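Local structure of acyl-CoA thioesterase YbgC (Helicobacter pylori, 2PZH) at residues A21-Y26 and Q86-I91; I74-L77 and V82-F85. The protein hydrolyses the thioester bond of C12 to C18 fatty acyl-CoAs and benzoyl-CoA, acts weakly on butyryl- and octanoyl-CoA, and may be involved in phospholipid metabolism. All coordinates share one frame; numbering follows the deposited sequence.

Contact 1: residues A21-Y26 and Q86-I91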
ATOM      1  N   ALA A  21      -2.729   8.855   3.350  1.00  8.83           N
ATOM      2  CA  ALA A  21      -3.453   7.697   3.891  1.00  9.01           C
ATOM      3  C   ALA A  21      -2.618   6.803   4.794  1.00  9.97           C
ATOM      4  O   ALA A  21      -3.183   6.056   5.589  1.00 11.05           O
ATOM      5  CB  ALA A  21      -4.072   6.819   2.740  1.00  8.54           C
ATOM      6  N   ASN A  22      -1.292   6.851   4.647  1.00  9.87           N
ATOM      7  CA  ASN A  22      -0.411   5.999   5.459  1.00 10.29           C
ATOM      8  C   ASN A  22      -0.486   6.321   6.946  1.00  9.08           C
ATOM      9  O   ASN A  22      -0.219   5.472   7.787  1.00 10.27           O
ATOM     10  CB  ASN A  22       1.039   6.032   4.954  1.00 10.12           C
ATOM     11  CG  ASN A  22       1.176   5.461   3.544  1.00 11.31           C
ATOM     12  OD1 ASN A  22       2.112   5.782   2.810  1.00 13.13           O
ATOM     13  ND2 ASN A  22       0.230   4.625   3.164  1.00 10.64           N
ATOM     14  N   TYR A  23      -0.871   7.549   7.288  1.00  9.72           N
ATOM     15  CA  TYR A  23      -0.998   7.893   8.702  1.00  9.76           C
ATOM     16  C   TYR A  23      -2.099   7.067   9.359  1.00 10.00           C
ATOM     17  O   TYR A  23      -1.985   6.673  10.523  1.00 10.70           O
ATOM     18  CB  TYR A  23      -1.264   9.381   8.881  1.00  9.55           C
ATOM     19  CG  TYR A  23      -0.115  10.268   8.509  1.00  9.00           C
ATOM     20  CD1 TYR A  23       1.123  10.142   9.146  1.00 10.36           C
ATOM     21  CD2 TYR A  23      -0.256  11.241   7.524  1.00 10.31           C
ATOM     22  CE1 TYR A  23       2.169  10.971   8.825  1.00  9.74           C
ATOM     23  CE2 TYR A  23       0.780  12.075   7.196  1.00  8.88           C
ATOM     24  CZ  TYR A  23       1.999  11.935   7.853  1.00  9.71           C
ATOM     25  OH  TYR A  23       3.039  12.761   7.544  1.00  9.72           O
ATOM     26  N   LEU A  24      -3.154   6.795   8.591  1.00  9.92           N
ATOM     27  CA  LEU A  24      -4.219   5.904   9.025  0.50 10.48           C
ATOM     28  C   LEU A  24      -3.706   4.485   9.289  1.00 10.22           C
ATOM     29  O   LEU A  24      -4.082   3.851  10.277  1.00 10.00           O
ATOM     30  CB  LEU A  24      -5.338   5.900   7.986  0.50 11.48           C
ATOM     31  CG  LEU A  24      -6.159   7.188   8.007  0.50 12.88           C
ATOM     32  CD1 LEU A  24      -7.275   7.144   6.982  0.50 13.46           C
ATOM     33  CD2 LEU A  24      -6.723   7.341   9.401  0.50 12.58           C
ATOM     34  N   LYS A  25      -2.853   3.975   8.401  1.00  9.44           N
ATOM     35  CA  LYS A  25      -2.210   2.678   8.658  1.00  9.67           C
ATOM     36  C   LYS A  25      -1.435   2.673   9.978  1.00  8.19           C
ATOM     37  O   LYS A  25      -1.567   1.748  10.777  1.00  7.31           O
ATOM     38  CB  LYS A  25      -1.296   2.291   7.501  1.00 10.11           C
ATOM     39  CG  LYS A  25      -2.068   2.079   6.208  1.00 12.00           C
ATOM     40  CD  LYS A  25      -1.148   1.648   5.088  1.00 14.64           C
ATOM     41  CE  LYS A  25      -1.971   1.227   3.865  1.00 16.50           C
ATOM     42  NZ  LYS A  25      -1.199   0.412   2.898  1.00 18.57           N
ATOM     43  N   TYR A  26      -0.612   3.695  10.200  1.00  9.22           N
ATOM     44  CA  TYR A  26       0.094   3.797  11.486  1.00 10.40           C
ATOM     45  C   TYR A  26      -0.864   3.765  12.694  1.00 10.37           C
ATOM     46  O   TYR A  26      -0.602   3.061  13.705  1.00 11.23           O
ATOM     47  CB  TYR A  26       0.923   5.061  11.550  1.00 12.42           C
ATOM     48  CG  TYR A  26       1.982   5.208  10.484  1.00 12.98           C
ATOM     49  CD1 TYR A  26       2.635   4.105   9.933  1.00 14.44           C
ATOM     50  CD2 TYR A  26       2.358   6.459  10.062  1.00 13.96           C
ATOM     51  CE1 TYR A  26       3.643   4.269   8.968  1.00 15.44           C
ATOM     52  CE2 TYR A  26       3.352   6.639   9.107  1.00 14.47           C
ATOM     53  CZ  TYR A  26       3.991   5.553   8.565  1.00 15.02           C
ATOM     54  OH  TYR A  26       4.965   5.771   7.622  1.00 15.66           O
ATOM     55  N   GLN A  86      -6.125   9.654  18.424  1.00 16.19           N
ATOM     56  CA  GLN A  86      -4.763   9.256  18.148  1.00 14.61           C
ATOM     57  C   GLN A  86      -3.973  10.402  17.554  1.00 15.34           C
ATOM     58  O   GLN A  86      -4.430  11.061  16.610  1.00 15.93           O
ATOM     59  CB  GLN A  86      -4.728   8.028  17.212  1.00 14.07           C
ATOM     60  CG  GLN A  86      -5.326   6.775  17.878  1.00 13.94           C
ATOM     61  CD  GLN A  86      -5.232   5.554  17.016  1.00 13.61           C
ATOM     62  OE1 GLN A  86      -6.040   5.366  16.110  1.00 13.79           O
ATOM     63  NE2 GLN A  86      -4.262   4.683  17.316  1.00 12.86           N
ATOM     64  N   GLU A  87      -2.790  10.623  18.117  1.00 14.18           N
ATOM     65  CA  GLU A  87      -1.881  11.655  17.632  1.00 15.88           C
ATOM     66  C   GLU A  87      -0.564  11.032  17.264  1.00 14.21           C
ATOM     67  O   GLU A  87      -0.081  10.115  17.936  1.00 14.46           O
ATOM     68  CB  GLU A  87      -1.627  12.712  18.713  1.00 17.02           C
ATOM     69  CG  GLU A  87      -2.791  13.649  18.940  1.00 19.37           C
ATOM     70  CD  GLU A  87      -2.443  14.772  19.919  1.00 20.49           C
ATOM     71  OE1 GLU A  87      -3.084  15.839  19.850  1.00 23.27           O
ATOM     72  OE2 GLU A  87      -1.539  14.589  20.757  1.00 22.08           O
ATOM     73  N   ILE A  88       0.052  11.560  16.215  1.00 12.70           N
ATOM     74  CA  ILE A  88       1.348  11.072  15.792  1.00 11.55           C
ATOM     75  C   ILE A  88       2.352  12.202  15.916  1.00 11.63           C
ATOM     76  O   ILE A  88       2.135  13.297  15.394  1.00 11.50           O
ATOM     77  CB  ILE A  88       1.302  10.550  14.318  1.00 11.18           C
ATOM     78  CG1 ILE A  88       0.234   9.449  14.189  1.00 11.98           C
ATOM     79  CG2 ILE A  88       2.694  10.123  13.821  1.00 10.13           C
ATOM     80  CD1 ILE A  88       0.103   8.856  12.784  1.00 13.34           C
ATOM     81  N   TYR A  89       3.451  11.921  16.603  1.00 12.60           N
ATOM     82  CA  TYR A  89       4.550  12.857  16.731  1.00 13.71           C
ATOM     83  C   TYR A  89       5.813  12.278  16.131  1.00 13.29           C
ATOM     84  O   TYR A  89       6.114  11.087  16.333  1.00 13.59           O
ATOM     85  CB  TYR A  89       4.831  13.147  18.203  1.00 17.44           C
ATOM     86  CG  TYR A  89       3.935  14.202  18.812  1.00 18.39           C
ATOM     87  CD1 TYR A  89       2.607  13.938  19.124  1.00 19.37           C
ATOM     88  CD2 TYR A  89       4.439  15.468  19.086  1.00 18.98           C
ATOM     89  CE1 TYR A  89       1.797  14.946  19.701  1.00 19.98           C
ATOM     90  CE2 TYR A  89       3.663  16.447  19.650  1.00 20.11           C
ATOM     91  CZ  TYR A  89       2.353  16.195  19.960  1.00 19.17           C
ATOM     92  OH  TYR A  89       1.640  17.252  20.530  1.00 20.66           O
ATOM     93  N   CYS A  90       6.586  13.113  15.448  1.00 11.93           N
ATOM     94  CA  CYS A  90       7.920  12.696  15.051  1.00 13.42           C
ATOM     95  C   CYS A  90       8.803  12.846  16.256  1.00 13.16           C
ATOM     96  O   CYS A  90       8.879  13.949  16.818  1.00 13.48           O
ATOM     97  CB  CYS A  90       8.497  13.567  13.933  1.00 12.75           C
ATOM     98  SG  CYS A  90      10.172  13.084  13.523  1.00 14.41           S
ATOM     99  N   ILE A  91       9.477  11.764  16.651  1.00 12.53           N
ATOM    100  CA  ILE A  91      10.359  11.802  17.833  1.00 12.14           C
ATOM    101  C   ILE A  91      11.838  11.610  17.536  1.00 13.28           C
ATOM    102  O   ILE A  91      12.674  11.845  18.418  1.00 13.87           O
ATOM    103  CB  ILE A  91       9.930  10.760  18.913  1.00 11.14           C
ATOM    104  CG1 ILE A  91      10.028   9.336  18.349  1.00 11.26           C
ATOM    105  CG2 ILE A  91       8.528  11.079  19.442  1.00 12.06           C
ATOM    106  CD1 ILE A  91       9.763   8.219  19.391  1.00 12.11           C
TER
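Ile88 reaches across to Tyr23 and Tyr26 on the helix 22-36, the long helix of the hot-dog fold around which the antiparallel sheet wraps. One methyl carries the contact: CD1 of Ile88. Ile88 CD1 lies 4.0 Å from Tyr23 CD1 and 4.1 Å from Tyr26 CB. The nearest atom of residues 21-26 is a backbone one, with Ile88 CD1 3.8 Å from Tyr23 O. The approach to the Tyr23 ring is oblique. At Tyr26 the same methyl sits at the ring edge, near the ring plane. The side-chain contact is apolar and small, burying 126 Å² over both sides, yet all three residues are buried. The side chain of Ile88 is stretched toward the helix, with CD1 anti to CA across the CB-CG1 bond (chi2 -180°). This lets one methyl bridge a backbone separation of 8.1 Å between Tyr23 CA and Ile88 CA.

A second shell positions these residues: Ile88 is held in the strand by backbone hydrogen bonds to Val104 and Phe105, and Leu68 packs on the side chains of both Ile88 and Tyr26. The ring of Tyr23 meets that of Phe105, with the planes about 20° apart, and its OH is hydrogen-bonded to Ala62 N. The side chain of Tyr23 is about 9 Å from that of Asp13, the predicted active-site residue, so this part of the core lies close to the probable catalytic centre. One face of the Tyr26 ring receives a backbone oxygen from the preceding turn of the helix: Asn22 O stands 3.5 Å above the ring plane, offset toward the rim.

Contact 2: residues I74-L77 and V82-F85; sequences IKEL and VVLF
A classic beta bulge interrupts the antiparallel hairpin of strands 67-77 and 81-92 in the hot-dog sheet. Lys75 and Glu76 stand together opposite the single residue Val83, and the register shifts by one. Ile74 pairs with Leu84 and Leu77 with Val82 as non-hydrogen-bonded pairs; Glu76 with Val83 is the hydrogen-bonded pair. Val83 O accepts two bonds, from Lys75 N at 2.8 Å and from Glu76 N at 3.3 Å. The shorter is the more bent at hydrogen (143°). The return bond, Val83 N to Glu76 O, is 2.8 Å long, nearly straight (173°) and in the carbonyl plane.

Ile74, Leu77, Val82 and Leu84 share one face of the sheet. Val82 CG2 is its meeting point, 4.1 Å from both Ile74 CG2 and Leu77 CG. Ile74 and Leu84 run alongside each other in the same direction. Leu77 also packs on Leu132 of the helix 126-133; this contact joins the hairpin to the C-terminal helix.

On the other face Glu76 crosses Val83 obliquely, and its carboxylate forms a salt bridge with Arg78.

At the bulge, Lys75 directs its CB toward the partner strand, 3.8 Å from Val83 CG1. Its CG is anti to the backbone N (chi1 -153°), and the chain then bends and passes Phe85. There Lys75 CD is 4.0 Å from Phe85 CB.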
ATOM      1  N   ILE A  74      -8.586   6.698  24.874  1.00 20.37           N
ATOM      2  CA  ILE A  74     -10.018   6.505  24.718  1.00 21.34           C
ATOM      3  C   ILE A  74     -10.732   7.832  24.985  1.00 21.86           C
ATOM      4  O   ILE A  74     -10.646   8.382  26.076  1.00 21.36           O
ATOM      5  CB  ILE A  74     -10.570   5.424  25.688  1.00 22.01           C
ATOM      6  CG1 ILE A  74      -9.792   4.104  25.560  1.00 23.13           C
ATOM      7  CG2 ILE A  74     -12.058   5.219  25.455  1.00 22.70           C
ATOM      8  CD1 ILE A  74      -9.826   3.467  24.186  1.00 23.42           C
ATOM      9  N   LYS A  75     -11.416   8.355  23.977  1.00 22.68           N
ATOM     10  CA  LYS A  75     -12.180   9.573  24.119  1.00 24.60           C
ATOM     11  C   LYS A  75     -13.432   9.209  24.894  1.00 25.46           C
ATOM     12  O   LYS A  75     -13.771   9.843  25.906  1.00 25.11           O
ATOM     13  CB  LYS A  75     -12.573  10.102  22.731  1.00 26.52           C
ATOM     14  CG  LYS A  75     -12.797  11.602  22.627  1.00 29.14           C
ATOM     15  CD  LYS A  75     -11.452  12.339  22.570  1.00 30.47           C
ATOM     16  CE  LYS A  75     -11.462  13.506  21.594  1.00 31.39           C
ATOM     17  NZ  LYS A  75     -12.423  14.561  22.020  1.00 31.68           N
ATOM     18  N   GLU A  76     -14.099   8.159  24.419  1.00 25.70           N
ATOM     19  CA  GLU A  76     -15.403   7.769  24.919  1.00 27.26           C
ATOM     20  C   GLU A  76     -15.594   6.280  24.691  1.00 26.77           C
ATOM     21  O   GLU A  76     -15.319   5.773  23.597  1.00 25.92           O
ATOM     22  CB  GLU A  76     -16.495   8.548  24.183  1.00 27.93           C
ATOM     23  CG  GLU A  76     -17.916   8.111  24.491  1.00 29.83           C
ATOM     24  CD  GLU A  76     -18.965   8.936  23.745  1.00 30.21           C
ATOM     25  OE1 GLU A  76     -18.644   9.484  22.667  1.00 31.26           O
ATOM     26  OE2 GLU A  76     -20.116   9.033  24.232  1.00 31.79           O
ATOM     27  N   LEU A  77     -16.052   5.572  25.720  1.00 26.83           N
ATOM     28  CA  LEU A  77     -16.328   4.145  25.585  1.00 27.53           C
ATOM     29  C   LEU A  77     -17.747   3.850  26.044  1.00 28.89           C
ATOM     30  O   LEU A  77     -18.075   4.037  27.223  1.00 28.59           O
ATOM     31  CB  LEU A  77     -15.340   3.321  26.418  1.00 28.59           C
ATOM     32  CG  LEU A  77     -14.876   1.930  25.947  1.00 29.65           C
ATOM     33  CD1 LEU A  77     -14.335   1.134  27.131  1.00 29.93           C
ATOM     34  CD2 LEU A  77     -15.967   1.141  25.226  1.00 29.37           C
ATOM     35  N   VAL A  82     -16.839   2.754  20.516  1.00 18.53           N
ATOM     36  CA  VAL A  82     -15.725   3.406  21.174  1.00 17.84           C
ATOM     37  C   VAL A  82     -15.170   4.497  20.270  1.00 17.70           C
ATOM     38  O   VAL A  82     -15.113   4.328  19.046  1.00 17.59           O
ATOM     39  CB  VAL A  82     -14.621   2.391  21.536  1.00 17.43           C
ATOM     40  CG1 VAL A  82     -14.156   1.619  20.276  1.00 17.36           C
ATOM     41  CG2 VAL A  82     -13.461   3.080  22.270  1.00 17.26           C
ATOM     42  N   VAL A  83     -14.782   5.617  20.865  1.00 17.13           N
ATOM     43  CA  VAL A  83     -14.126   6.662  20.111  1.00 17.74           C
ATOM     44  C   VAL A  83     -12.710   6.819  20.634  1.00 17.51           C
ATOM     45  O   VAL A  83     -12.487   6.991  21.835  1.00 17.39           O
ATOM     46  CB  VAL A  83     -14.884   8.005  20.188  1.00 17.97           C
ATOM     47  CG1 VAL A  83     -14.146   9.081  19.406  1.00 18.06           C
ATOM     48  CG2 VAL A  83     -16.322   7.851  19.670  1.00 18.47           C
ATOM     49  N   LEU A  84     -11.748   6.760  19.722  1.00 15.52           N
ATOM     50  CA  LEU A  84     -10.345   6.883  20.077  1.00 17.31           C
ATOM     51  C   LEU A  84      -9.765   8.172  19.542  1.00 17.41           C
ATOM     52  O   LEU A  84     -10.097   8.611  18.432  1.00 17.68           O
ATOM     53  CB  LEU A  84      -9.530   5.729  19.496  1.00 17.47           C
ATOM     54  CG  LEU A  84      -9.662   4.348  20.129  1.00 18.81           C
ATOM     55  CD1 LEU A  84     -10.905   3.689  19.653  1.00 20.17           C
ATOM     56  CD2 LEU A  84      -8.454   3.481  19.773  1.00 19.43           C
ATOM     57  N   PHE A  85      -8.874   8.772  20.319  1.00 17.00           N
ATOM     58  CA  PHE A  85      -8.090   9.879  19.831  1.00 17.55           C
ATOM     59  C   PHE A  85      -6.665   9.401  19.610  1.00 16.92           C
ATOM     60  O   PHE A  85      -6.066   8.807  20.500  1.00 16.70           O
ATOM     61  CB  PHE A  85      -8.085  11.036  20.832  1.00 20.00           C
ATOM     62  CG  PHE A  85      -7.334  12.229  20.346  1.00 21.94           C
ATOM     63  CD1 PHE A  85      -7.655  12.800  19.128  1.00 23.03           C
ATOM     64  CD2 PHE A  85      -6.305  12.778  21.091  1.00 23.30           C
ATOM     65  CE1 PHE A  85      -6.967  13.892  18.650  1.00 23.13           C
ATOM     66  CE2 PHE A  85      -5.609  13.883  20.621  1.00 23.43           C
ATOM     67  CZ  PHE A  85      -5.946  14.439  19.401  1.00 23.12           C
TER

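In the fold
From the N terminus, the chain passes through strand 3-6 and enters the helix 22-36, whose first turn supplies one side of contact 1. Strands 43-44 and 47-58 follow before strand 67-77 brings the chain to contact 2. A short turn then reverses it, so contact 2 closes the hairpin with strand 81-92. That strand runs straight on from residues 82-85 to 86-91, where contact 1 closes a much longer loop. The local hairpin contact thus falls within the span of contact 1. The two centres are about 17 Å apart. Contact 2 ties neighbouring strands within the sheet, whereas contact 1 ties the sheet to its central helix.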